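Long-range contacts in phytase (PDB 2GFI), which removes phosphate from phytate (inositol hexakisphosphate) as a 3-phytase of the histidine acid phosphatase family: residues A[191-196]-A[453-458]; A[209-214]-A[299-304]; A[203-208]-A[327-332]; A[372-377]-A[392-397]. All blocks are in the same frame, centred on the assembly; numbering follows the deposited sequence.

In the fold
The four contacts run from the surface to the core of the histidine phosphatase fold. Contact 1, on the surface, and contacts 3 and 4, both buried, all reach the same mixed sheet; contact 2, partly buried, ties a loop to the start of helix 302-318 instead. Contacts 1 and 3 lie about 10 Å apart between centres and meet where H332 NE2 probably bonds to S458 O. The loop after strand 189-194 supplies adjoining segments, 203-208 to contact 3 and 209-214 to contact 2. Chemistry follows place: methyl packing and one weak backbone bond in contact 1, sulfur and ring packing in contact 2, a hydroxyl-to-carbonyl bond in contact 3, and strand pairing with a guanidinium grip in contact 4.

Contact 1: A[191-196]-A[453-458]; sequences TNIISE and ASLINS
The 453-458 tail passes the end of strand 189-194 with the touching parts of the two backbones running 60° apart, and A453 N gives I193 O a weak hydrogen bond of 3.5 Å. The C-terminal tail is thereby laid on a strand of the mixed sheet of the histidine phosphatase fold. Around this bond methyl groups meet one another and backbone or carboxylate oxygens. I193 sets its CG2 methyl anti to the backbone N (its chi1, measured to CG1, is -48°), and CG2 lies 3.5 Å from A453 O. The same methyl meets L455 CD2 at 4.2 Å. Two residues after I193, S195 packs against the methyl of A453, CB to CB at 3.5 Å; the hydroxyl of S195 is engaged with D197 N. E196 and I456 approach obliquely, and E196 OE1 stands 3.9 Å from I456 CD1. The other carboxylate oxygen, E196 OE2, is hydrogen-bonded to S163, and this side chain lies about 8 Å from that of H70, the predicted nucleophile. Y169 of helix 166-180 touches both I193 and L455. N164 ND2 donates to S454 O, and S165 OG and H332 NE2 are both bonded to S458 O. The one bond between the segments is weak, so the tail is probably held as much by methyl packing and by the backbone and side-chain bonds around N164 and S165.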
loop_
_atom_site.group_PDB
_atom_site.type_symbol
_atom_site.label_atom_id
_atom_site.label_comp_id
_atom_site.label_asym_id
_atom_site.label_seq_id
_atom_site.Cartn_x
_atom_site.Cartn_y
_atom_site.Cartn_z
ATOM N N THR A 191 -19.292 33.902 6.336
ATOM C CA THR A 191 -18.733 33.312 7.518
ATOM C C THR A 191 -19.198 34.063 8.744
ATOM O O THR A 191 -19.076 35.290 8.820
ATOM C CB THR A 191 -17.204 33.343 7.448
ATOM O OG1 THR A 191 -16.781 32.523 6.363
ATOM C CG2 THR A 191 -16.596 32.694 8.680
ATOM N N ASN A 192 -19.682 33.300 9.710
ATOM C CA ASN A 192 -20.115 33.800 10.987
ATOM C C ASN A 192 -19.088 33.415 12.009
ATOM O O ASN A 192 -18.864 32.239 12.271
ATOM C CB ASN A 192 -21.495 33.222 11.301
ATOM C CG ASN A 192 -22.456 33.427 10.150
ATOM O OD1 ASN A 192 -22.794 34.562 9.817
ATOM N ND2 ASN A 192 -22.826 32.342 9.478
ATOM N N ILE A 193 -18.416 34.428 12.533
ATOM C CA ILE A 193 -17.339 34.255 13.454
ATOM C C ILE A 193 -17.951 34.459 14.810
ATOM O O ILE A 193 -18.375 35.552 15.145
ATOM C CB ILE A 193 -16.248 35.305 13.217
ATOM C CG1 ILE A 193 -15.875 35.401 11.742
ATOM C CG2 ILE A 193 -15.007 35.009 14.080
ATOM C CD1 ILE A 193 -14.874 36.511 11.464
ATOM N N ILE A 194 -17.968 33.401 15.598
ATOM C CA ILE A 194 -18.645 33.364 16.860
ATOM C C ILE A 194 -17.561 33.447 17.907
ATOM O O ILE A 194 -16.658 32.580 17.996
ATOM C CB ILE A 194 -19.440 32.043 16.944
ATOM C CG1 ILE A 194 -20.501 32.035 15.845
ATOM C CG2 ILE A 194 -20.104 31.868 18.278
ATOM C CD1 ILE A 194 -20.561 30.711 15.207
ATOM N N SER A 195 -17.658 34.499 18.704
ATOM C CA SER A 195 -16.619 34.844 19.618
ATOM C C SER A 195 -16.446 33.742 20.667
ATOM O O SER A 195 -17.407 33.056 21.074
ATOM C CB SER A 195 -16.917 36.207 20.246
ATOM O OG SER A 195 -16.145 36.415 21.429
ATOM N N GLU A 196 -15.206 33.589 21.099
ATOM C CA GLU A 196 -14.901 32.673 22.195
ATOM C C GLU A 196 -15.060 33.318 23.580
ATOM O O GLU A 196 -14.879 32.662 24.620
ATOM C CB GLU A 196 -13.501 32.084 22.018
ATOM C CG GLU A 196 -13.368 31.246 20.767
ATOM C CD GLU A 196 -12.043 30.535 20.694
ATOM O OE1 GLU A 196 -11.284 30.580 21.687
ATOM O OE2 GLU A 196 -11.763 29.929 19.643
ATOM N N ALA A 453 -16.709 38.611 15.402
ATOM C CA ALA A 453 -15.599 38.781 16.343
ATOM C C ALA A 453 -14.275 38.890 15.624
ATOM O O ALA A 453 -14.082 38.300 14.556
ATOM C CB ALA A 453 -15.560 37.654 17.313
ATOM N N SER A 454 -13.356 39.626 16.225
ATOM C CA SER A 454 -12.037 39.782 15.673
ATOM C C SER A 454 -11.173 38.558 16.029
ATOM O O SER A 454 -11.333 37.961 17.095
ATOM C CB SER A 454 -11.419 41.091 16.203
ATOM O OG SER A 454 -10.718 40.849 17.411
ATOM N N LEU A 455 -10.257 38.186 15.137
ATOM C CA LEU A 455 -9.474 36.959 15.312
ATOM C C LEU A 455 -8.480 37.045 16.452
ATOM O O LEU A 455 -7.754 38.039 16.568
ATOM C CB LEU A 455 -8.768 36.562 14.006
ATOM C CG LEU A 455 -9.739 36.357 12.819
ATOM C CD1 LEU A 455 -8.999 35.982 11.554
ATOM C CD2 LEU A 455 -10.932 35.392 13.126
ATOM N N ILE A 456 -8.443 36.007 17.284
ATOM C CA ILE A 456 -7.371 35.851 18.268
ATOM C C ILE A 456 -6.309 34.783 17.907
ATOM O O ILE A 456 -6.586 33.767 17.251
ATOM C CB ILE A 456 -7.946 35.579 19.665
ATOM C CG1 ILE A 456 -8.784 34.275 19.634
ATOM C CG2 ILE A 456 -8.694 36.866 20.179
ATOM C CD1 ILE A 456 -9.448 33.918 20.917
ATOM N N ASN A 457 -5.096 35.038 18.386
ATOM C CA ASN A 457 -3.923 34.199 18.136
ATOM C C ASN A 457 -3.833 33.057 19.150
ATOM O O ASN A 457 -2.891 32.996 19.914
ATOM C CB ASN A 457 -2.684 35.096 18.195
ATOM C CG ASN A 457 -1.516 34.557 17.404
ATOM O OD1 ASN A 457 -0.349 34.803 17.757
ATOM N ND2 ASN A 457 -1.802 33.853 16.321
ATOM N N SER A 458 -4.828 32.169 19.169
ATOM C CA SER A 458 -4.865 31.032 20.115
ATOM C C SER A 458 -5.572 29.765 19.576
ATOM O O SER A 458 -6.798 29.594 19.646
ATOM C CB SER A 458 -5.449 31.443 21.467
ATOM O OG SER A 458 -6.820 31.755 21.340
#

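Contact 2: A[209-214]-A[299-304]; sequences DGCFNY and NNMTRV
N299 meets the ring of Y214 at its edge, OD1 lying in the ring plane 3.6 Å from Y214 CD1, and the same oxygen caps the type I turn from N299 to T302 that leads into helix 302-318. M301 N donates to N299 OD1 over 3.0 Å, in the carbonyl plane and on a lone pair, while N299 ND2 is bonded to N215 O. The amide and ring planes are 65° apart. An alanine here would probably leave M301 N without its capping acceptor, N215 O without this donor, and the Y214 edge without its amide neighbour. M301 follows, its side chain against that of Y214 and pointing the opposite way, with CB 3.7 Å from Y214 CD1. M301 CG comes 3.6 Å from N213 O. Bends at chi2 and chi3 (-53° and -68°) swing SD and then CE round to C211, where CE closes to 3.4 Å from C211 SG. Beyond the two segments, Y214 OH bonds to S294 O and I338 of helix 333-343 touches the Y214 side chain; the disulfide from C211 to C432 joins this loop to helix 428-432. T302, its hydroxyl hydrogen-bonded to S341, sets CG2 3.8 Å from Y214 CE1.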
loop_
_atom_site.group_PDB
_atom_site.type_symbol
_atom_site.label_atom_id
_atom_site.label_comp_id
_atom_site.label_asym_id
_atom_site.label_seq_id
_atom_site.Cartn_x
_atom_site.Cartn_y
_atom_site.Cartn_z
ATOM N N ASP A 209 -16.255 28.130 27.388
ATOM C CA ASP A 209 -15.691 29.426 27.735
ATOM C C ASP A 209 -16.611 30.224 28.689
ATOM O O ASP A 209 -16.137 30.881 29.620
ATOM C CB ASP A 209 -15.425 30.243 26.460
ATOM C CG ASP A 209 -14.236 29.724 25.660
ATOM O OD1 ASP A 209 -13.521 28.821 26.119
ATOM O OD2 ASP A 209 -13.933 30.165 24.546
ATOM N N GLY A 210 -17.919 30.162 28.425
ATOM C CA GLY A 210 -18.911 30.783 29.278
ATOM C C GLY A 210 -19.372 29.894 30.419
ATOM O O GLY A 210 -20.260 30.267 31.166
ATOM N N CYS A 211 -18.797 28.706 30.562
ATOM C CA CYS A 211 -19.187 27.874 31.676
ATOM C C CYS A 211 -18.264 28.103 32.844
ATOM O O CYS A 211 -17.141 27.611 32.835
ATOM C CB CYS A 211 -19.217 26.400 31.311
ATOM S SG CYS A 211 -19.686 25.423 32.754
ATOM N N PHE A 212 -18.743 28.840 33.852
ATOM C CA PHE A 212 -17.893 29.291 34.963
ATOM C C PHE A 212 -17.595 28.201 35.962
ATOM O O PHE A 212 -16.526 28.204 36.549
ATOM C CB PHE A 212 -18.465 30.559 35.635
ATOM C CG PHE A 212 -18.620 31.717 34.668
ATOM C CD1 PHE A 212 -17.567 32.069 33.812
ATOM C CD2 PHE A 212 -19.816 32.415 34.568
ATOM C CE1 PHE A 212 -17.699 33.094 32.898
ATOM C CE2 PHE A 212 -19.957 33.468 33.642
ATOM C CZ PHE A 212 -18.897 33.798 32.813
ATOM N N ASN A 213 -18.524 27.261 36.138
ATOM C CA ASN A 213 -18.319 26.135 37.062
ATOM C C ASN A 213 -17.540 24.963 36.499
ATOM O O ASN A 213 -17.279 23.988 37.197
ATOM C CB ASN A 213 -19.656 25.670 37.640
ATOM C CG ASN A 213 -20.383 26.797 38.359
ATOM O OD1 ASN A 213 -19.749 27.744 38.832
ATOM N ND2 ASN A 213 -21.706 26.715 38.424
ATOM N N TYR A 214 -17.167 25.063 35.231
ATOM C CA TYR A 214 -16.402 24.026 34.576
ATOM C C TYR A 214 -14.940 24.208 34.936
ATOM O O TYR A 214 -14.337 25.231 34.651
ATOM C CB TYR A 214 -16.626 24.048 33.063
ATOM C CG TYR A 214 -15.648 23.216 32.266
ATOM C CD1 TYR A 214 -15.532 21.839 32.478
ATOM C CD2 TYR A 214 -14.834 23.810 31.284
ATOM C CE1 TYR A 214 -14.606 21.068 31.728
ATOM C CE2 TYR A 214 -13.920 23.062 30.540
ATOM C CZ TYR A 214 -13.817 21.688 30.768
ATOM O OH TYR A 214 -12.925 20.941 30.042
ATOM N N ASN A 299 -15.124 14.484 33.549
ATOM C CA ASN A 299 -15.433 15.755 34.167
ATOM C C ASN A 299 -16.953 15.963 34.164
ATOM O O ASN A 299 -17.583 15.965 33.082
ATOM C CB ASN A 299 -14.714 16.897 33.437
ATOM C CG ASN A 299 -14.816 18.227 34.180
ATOM O OD1 ASN A 299 -15.904 18.778 34.333
ATOM N ND2 ASN A 299 -13.675 18.756 34.632
ATOM N N ASN A 300 -17.522 16.137 35.369
ATOM C CA ASN A 300 -18.971 16.235 35.549
ATOM C C ASN A 300 -19.630 17.388 34.772
ATOM O O ASN A 300 -20.840 17.368 34.522
ATOM C CB ASN A 300 -19.377 16.220 37.059
ATOM C CG ASN A 300 -18.769 17.394 37.910
ATOM O OD1 ASN A 300 -18.215 18.372 37.387
ATOM N ND2 ASN A 300 -18.899 17.278 39.259
ATOM N N MET A 301 -18.838 18.369 34.353
ATOM C CA MET A 301 -19.405 19.549 33.720
ATOM C C MET A 301 -19.566 19.471 32.221
ATOM O O MET A 301 -20.284 20.270 31.637
ATOM C CB MET A 301 -18.634 20.819 34.115
ATOM C CG MET A 301 -18.973 21.321 35.515
ATOM S SD MET A 301 -20.771 21.539 35.776
ATOM C CE MET A 301 -21.062 22.917 34.680
ATOM N N THR A 302 -18.929 18.495 31.582
ATOM C CA THR A 302 -18.871 18.468 30.112
ATOM C C THR A 302 -20.161 18.033 29.460
ATOM O O THR A 302 -20.466 18.465 28.346
ATOM C CB THR A 302 -17.726 17.579 29.611
ATOM O OG1 THR A 302 -17.931 16.233 30.081
ATOM C CG2 THR A 302 -16.378 18.064 30.182
ATOM N N ARG A 303 -20.927 17.175 30.130
ATOM C CA ARG A 303 -22.180 16.821 29.545
ATOM C C ARG A 303 -23.085 18.036 29.394
ATOM O O ARG A 303 -23.737 18.171 28.336
ATOM C CB ARG A 303 -22.927 15.750 30.281
ATOM C CG ARG A 303 -24.114 15.395 29.416
ATOM C CD ARG A 303 -24.843 14.210 29.786
ATOM N NE ARG A 303 -24.010 13.056 30.035
ATOM C CZ ARG A 303 -24.482 11.816 29.980
ATOM N NH1 ARG A 303 -25.755 11.617 29.623
ATOM N NH2 ARG A 303 -23.687 10.778 30.261
ATOM N N VAL A 304 -23.143 18.909 30.420
ATOM C CA VAL A 304 -23.996 20.109 30.301
ATOM C C VAL A 304 -23.496 21.022 29.184
ATOM O O VAL A 304 -24.294 21.492 28.381
ATOM C CB VAL A 304 -24.190 20.921 31.627
ATOM C CG1 VAL A 304 -22.889 21.516 32.124
ATOM C CG2 VAL A 304 -25.188 22.066 31.380
#

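Contact 3: A[203-208]-A[327-332]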
loop_
_atom_site.group_PDB
_atom_site.type_symbol
_atom_site.label_atom_id
_atom_site.label_comp_id
_atom_site.label_asym_id
_atom_site.label_seq_id
_atom_site.Cartn_x
_atom_site.Cartn_y
_atom_site.Cartn_z
ATOM N N ASN A 203 -24.365 30.415 23.357
ATOM C CA ASN A 203 -24.478 30.788 21.955
ATOM C C ASN A 203 -23.091 30.935 21.360
ATOM O O ASN A 203 -22.631 32.034 21.063
ATOM C CB ASN A 203 -25.284 32.062 21.766
ATOM C CG ASN A 203 -25.489 32.367 20.317
ATOM O OD1 ASN A 203 -25.772 31.459 19.526
ATOM N ND2 ASN A 203 -25.301 33.623 19.937
ATOM N N SER A 204 -22.439 29.794 21.192
ATOM C CA SER A 204 -20.975 29.719 21.124
ATOM C C SER A 204 -20.593 28.400 20.476
ATOM O O SER A 204 -21.283 27.398 20.645
ATOM C CB SER A 204 -20.422 29.729 22.541
ATOM O OG SER A 204 -19.017 29.768 22.544
ATOM N N LEU A 205 -19.501 28.416 19.726
ATOM C CA LEU A 205 -18.860 27.174 19.273
ATOM C C LEU A 205 -17.864 26.697 20.317
ATOM O O LEU A 205 -17.305 25.618 20.204
ATOM C CB LEU A 205 -18.206 27.365 17.903
ATOM C CG LEU A 205 -19.191 27.315 16.744
ATOM C CD1 LEU A 205 -18.537 27.750 15.475
ATOM C CD2 LEU A 205 -19.899 25.924 16.611
ATOM N N THR A 206 -17.661 27.516 21.342
ATOM C CA THR A 206 -16.807 27.172 22.476
ATOM C C THR A 206 -17.574 27.422 23.784
ATOM O O THR A 206 -17.146 28.230 24.585
ATOM C CB THR A 206 -15.491 28.027 22.469
ATOM O OG1 THR A 206 -15.810 29.433 22.454
ATOM C CG2 THR A 206 -14.687 27.819 21.189
ATOM N N PRO A 207 -18.701 26.739 24.002
ATOM C CA PRO A 207 -19.538 27.000 25.187
ATOM C C PRO A 207 -18.837 26.751 26.526
ATOM O O PRO A 207 -19.285 27.269 27.569
ATOM C CB PRO A 207 -20.712 26.039 25.010
ATOM C CG PRO A 207 -20.168 24.954 24.101
ATOM C CD PRO A 207 -19.268 25.679 23.142
ATOM N N ARG A 208 -17.743 25.994 26.524
ATOM C CA ARG A 208 -17.001 25.820 27.768
ATOM C C ARG A 208 -16.466 27.164 28.289
ATOM O O ARG A 208 -16.209 27.286 29.479
ATOM C CB ARG A 208 -15.833 24.851 27.578
ATOM C CG ARG A 208 -14.727 25.420 26.731
ATOM C CD ARG A 208 -13.813 24.413 26.169
ATOM N NE ARG A 208 -13.316 24.854 24.874
ATOM C CZ ARG A 208 -12.139 25.429 24.686
ATOM N NH1 ARG A 208 -11.324 25.611 25.724
ATOM N NH2 ARG A 208 -11.780 25.812 23.462
ATOM N N TRP A 327 -24.447 22.347 7.271
ATOM C CA TRP A 327 -23.988 23.041 8.453
ATOM C C TRP A 327 -22.497 22.776 8.615
ATOM O O TRP A 327 -22.083 21.619 8.681
ATOM C CB TRP A 327 -24.811 22.586 9.664
ATOM C CG TRP A 327 -26.248 22.846 9.354
ATOM C CD1 TRP A 327 -27.194 21.933 8.989
ATOM C CD2 TRP A 327 -26.877 24.134 9.275
ATOM N NE1 TRP A 327 -28.377 22.572 8.709
ATOM C CE2 TRP A 327 -28.214 23.923 8.878
ATOM C CE3 TRP A 327 -26.449 25.447 9.519
ATOM C CZ2 TRP A 327 -29.142 24.988 8.722
ATOM C CZ3 TRP A 327 -27.366 26.500 9.359
ATOM C CH2 TRP A 327 -28.691 26.257 8.968
ATOM N N LEU A 328 -21.717 23.860 8.627
ATOM C CA LEU A 328 -20.274 23.825 8.689
ATOM C C LEU A 328 -19.803 24.647 9.884
ATOM O O LEU A 328 -19.858 25.885 9.869
ATOM C CB LEU A 328 -19.673 24.385 7.397
ATOM C CG LEU A 328 -20.208 23.809 6.086
ATOM C CD1 LEU A 328 -19.662 24.588 4.906
ATOM C CD2 LEU A 328 -19.854 22.307 5.957
ATOM N N SER A 329 -19.321 23.936 10.908
ATOM C CA SER A 329 -18.892 24.538 12.166
ATOM C C SER A 329 -17.468 24.105 12.447
ATOM O O SER A 329 -17.134 22.924 12.354
ATOM C CB SER A 329 -19.768 24.075 13.342
ATOM O OG SER A 329 -21.106 24.427 13.121
ATOM N N PHE A 330 -16.670 25.080 12.869
ATOM C CA PHE A 330 -15.243 24.949 13.058
ATOM C C PHE A 330 -14.904 25.467 14.433
ATOM O O PHE A 330 -15.291 26.566 14.783
ATOM C CB PHE A 330 -14.522 25.755 11.993
ATOM C CG PHE A 330 -14.733 25.223 10.637
ATOM C CD1 PHE A 330 -13.863 24.276 10.115
ATOM C CD2 PHE A 330 -15.844 25.617 9.892
ATOM C CE1 PHE A 330 -14.079 23.753 8.874
ATOM C CE2 PHE A 330 -16.072 25.097 8.650
ATOM C CZ PHE A 330 -15.186 24.156 8.134
ATOM N N THR A 331 -14.175 24.666 15.203
ATOM C CA THR A 331 -13.879 25.000 16.571
ATOM C C THR A 331 -12.653 24.182 17.022
ATOM O O THR A 331 -11.903 23.736 16.176
ATOM C CB THR A 331 -15.138 24.804 17.442
ATOM O OG1 THR A 331 -14.876 25.263 18.781
ATOM C CG2 THR A 331 -15.501 23.325 17.586
ATOM N N HIS A 332 -12.417 24.020 18.323
ATOM C CA HIS A 332 -11.208 23.368 18.802
ATOM C C HIS A 332 -11.478 21.909 19.150
ATOM O O HIS A 332 -12.618 21.482 19.228
ATOM C CB HIS A 332 -10.688 24.075 20.065
ATOM C CG HIS A 332 -10.223 25.476 19.829
ATOM N ND1 HIS A 332 -11.080 26.557 19.874
ATOM C CD2 HIS A 332 -8.991 25.978 19.576
ATOM C CE1 HIS A 332 -10.394 27.667 19.654
ATOM N NE2 HIS A 332 -9.128 27.343 19.458
#
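L205 and T331 meet where the loop after strand 189-194 runs over the C-terminal part of strand 326-331, a strand of the central sheet of the histidine phosphatase fold, the touching parts 37° apart. T331 OG1, anti to its backbone N (chi1 -174°), donates to L205 O over 2.8 Å, with the hydroxyl well above the carbonyl plane. The two methyls of L205 meet neighbouring strand residues, CD1 3.5 Å from F330 O and CD2 3.8 Å from S329 CB. T206 CG2 packs 3.5 Å from T331 OG1 and also reaches the edge of the H332 ring. The R208 guanidinium stands at 80° to that imidazole and turns its edge to it, NH2 3.7 Å from H332 ND1. A valine in place of T331 would probably leave L205 O without this donor and the loop less firmly fixed to the strand. In the next shell, D335 forms a salt bridge with R208 NE, S329 OG is bonded to Y443 OH, T206 OG1 to D209, and H332 NE2 to S458 O. H332, the N-cap residue of helix 333-343, lies about 4 Å, side chain to side chain, from both H70 and D333, the predicted nucleophile and proton donor, so the contact borders the probable active site. An ST turn shapes the loop, S204 OG accepting from T206 N at 2.9 Å.

Contact 4: A[372-377]-A[392-397]; sequences GARTII and INDAVI
R374 O receives N393 N in a nearly straight hydrogen bond of 2.8 Å, with an N-H...O angle of 178°, beside the antiparallel non-hydrogen-bonded pair T375 and I392. I392 CA makes a CH...O contact with the same oxygen, and a water that accepts from D394 N gives R374 O a weak bond. The type I' turn from I392 to A395, bonded in both directions between these two residues, closes a beta hairpin between strands 385-392 and 395-397. R374 CG sits between the backbone N and the carbonyl carbon (chi1 50°), 3.7 Å from N393 CA. Farther out, NE and NH2 grip G372 O side-on, at 3.1 Å from NE and 3.0 Å from NH2, the oxygen lying in the guanidinium plane. NH2 also forms a salt bridge with D136, and Y43 makes a cation-pi interaction with R374. D394 OD2 is 4.1 Å from R374 NH1, well out of that plane, so the two probably attract by charge alone; this oxygen is hydrogen-bonded to Y43 OH. T375 OG1 is bonded to H340 NE2, and its side chain runs alongside I392, whose CD1 lies 3.7 Å from T375 CG2. Strand 374-382 thus lies between strand 59-69, with which T375 and I377 share backbone bonds, and strand 385-392, while helix 133-148 packs on R374 and I376.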
loop_
_atom_site.group_PDB
_atom_site.type_symbol
_atom_site.label_atom_id
_atom_site.label_comp_id
_atom_site.label_asym_id
_atom_site.label_seq_id
_atom_site.Cartn_x
_atom_site.Cartn_y
_atom_site.Cartn_z
ATOM N N GLY A 372 -7.416 18.468 12.420
ATOM C CA GLY A 372 -8.283 18.394 11.267
ATOM C C GLY A 372 -9.458 17.472 11.542
ATOM O O GLY A 372 -10.097 16.987 10.602
ATOM N N ALA A 373 -9.738 17.209 12.822
ATOM C CA ALA A 373 -10.883 16.389 13.236
ATOM C C ALA A 373 -12.189 16.802 12.554
ATOM O O ALA A 373 -12.454 17.990 12.374
ATOM C CB ALA A 373 -11.060 16.456 14.734
ATOM N N ARG A 374 -13.015 15.814 12.224
ATOM C CA ARG A 374 -14.268 16.056 11.575
ATOM C C ARG A 374 -15.325 15.195 12.225
ATOM O O ARG A 374 -15.230 13.969 12.252
ATOM C CB ARG A 374 -14.163 15.801 10.053
ATOM C CG ARG A 374 -13.528 14.461 9.659
ATOM C CD ARG A 374 -12.811 14.470 8.340
ATOM N NE ARG A 374 -11.617 15.283 8.458
ATOM C CZ ARG A 374 -10.760 15.554 7.481
ATOM N NH1 ARG A 374 -10.944 15.075 6.249
ATOM N NH2 ARG A 374 -9.688 16.289 7.759
ATOM N N THR A 375 -16.322 15.833 12.802
ATOM C CA THR A 375 -17.455 15.100 13.287
ATOM C C THR A 375 -18.596 15.477 12.363
ATOM O O THR A 375 -18.933 16.645 12.207
ATOM C CB THR A 375 -17.731 15.470 14.762
ATOM O OG1 THR A 375 -16.874 14.663 15.595
ATOM C CG2 THR A 375 -19.190 15.134 15.183
ATOM N N ILE A 376 -19.153 14.481 11.700
ATOM C CA ILE A 376 -20.220 14.738 10.749
ATOM C C ILE A 376 -21.484 13.986 11.178
ATOM O O ILE A 376 -21.418 12.810 11.564
ATOM C CB ILE A 376 -19.774 14.303 9.358
ATOM C CG1 ILE A 376 -18.824 15.353 8.749
ATOM C CG2 ILE A 376 -20.980 13.994 8.465
ATOM C CD1 ILE A 376 -18.009 14.791 7.593
ATOM N N ILE A 377 -22.613 14.697 11.155
ATOM C CA ILE A 377 -23.937 14.086 11.189
ATOM C C ILE A 377 -24.549 14.122 9.799
ATOM O O ILE A 377 -24.660 15.187 9.205
ATOM C CB ILE A 377 -24.818 14.821 12.199
ATOM C CG1 ILE A 377 -24.083 14.878 13.549
ATOM C CG2 ILE A 377 -26.182 14.122 12.310
ATOM C CD1 ILE A 377 -24.702 15.789 14.582
ATOM N N ILE A 392 -17.315 10.067 12.262
ATOM C CA ILE A 392 -16.268 10.717 13.016
ATOM C C ILE A 392 -14.966 10.347 12.333
ATOM O O ILE A 392 -14.619 9.164 12.197
ATOM C CB ILE A 392 -16.253 10.189 14.420
ATOM C CG1 ILE A 392 -17.666 10.161 15.022
ATOM C CG2 ILE A 392 -15.182 10.949 15.272
ATOM C CD1 ILE A 392 -18.426 11.500 14.887
ATOM N N ASN A 393 -14.260 11.357 11.859
ATOM C CA ASN A 393 -12.988 11.147 11.168
ATOM C C ASN A 393 -13.062 10.005 10.177
ATOM O O ASN A 393 -12.237 9.087 10.186
ATOM C CB ASN A 393 -11.910 10.972 12.188
ATOM C CG ASN A 393 -11.893 12.104 13.113
ATOM O OD1 ASN A 393 -11.928 11.946 14.328
ATOM N ND2 ASN A 393 -11.906 13.287 12.548
ATOM N N ASP A 394 -14.088 10.105 9.334
ATOM C CA ASP A 394 -14.283 9.249 8.193
ATOM C C ASP A 394 -14.731 7.839 8.490
ATOM O O ASP A 394 -14.617 6.981 7.628
ATOM C CB ASP A 394 -13.069 9.237 7.290
ATOM C CG ASP A 394 -12.818 10.549 6.668
ATOM O OD1 ASP A 394 -13.774 11.097 6.067
ATOM O OD2 ASP A 394 -11.691 11.104 6.695
ATOM N N ALA A 395 -15.267 7.614 9.682
ATOM C CA ALA A 395 -15.793 6.315 10.054
ATOM C C ALA A 395 -17.211 6.485 10.559
ATOM O O ALA A 395 -17.461 7.388 11.337
ATOM C CB ALA A 395 -14.936 5.695 11.152
ATOM N N VAL A 396 -18.143 5.634 10.129
ATOM C CA VAL A 396 -19.476 5.699 10.705
ATOM C C VAL A 396 -19.318 5.150 12.086
ATOM O O VAL A 396 -18.733 4.082 12.263
ATOM C CB VAL A 396 -20.526 4.872 9.929
ATOM C CG1 VAL A 396 -21.862 4.865 10.691
ATOM C CG2 VAL A 396 -20.670 5.372 8.460
ATOM N N ILE A 397 -19.803 5.897 13.068
ATOM C CA ILE A 397 -19.877 5.420 14.451
ATOM C C ILE A 397 -21.336 5.312 14.844
ATOM O O ILE A 397 -21.952 6.325 15.181
ATOM C CB ILE A 397 -19.114 6.374 15.413
ATOM C CG1 ILE A 397 -17.693 6.684 14.880
ATOM C CG2 ILE A 397 -19.120 5.829 16.850
ATOM C CD1 ILE A 397 -16.695 5.490 14.832
HETATM O O HOH W 1 -16.132 12.221 9.358
#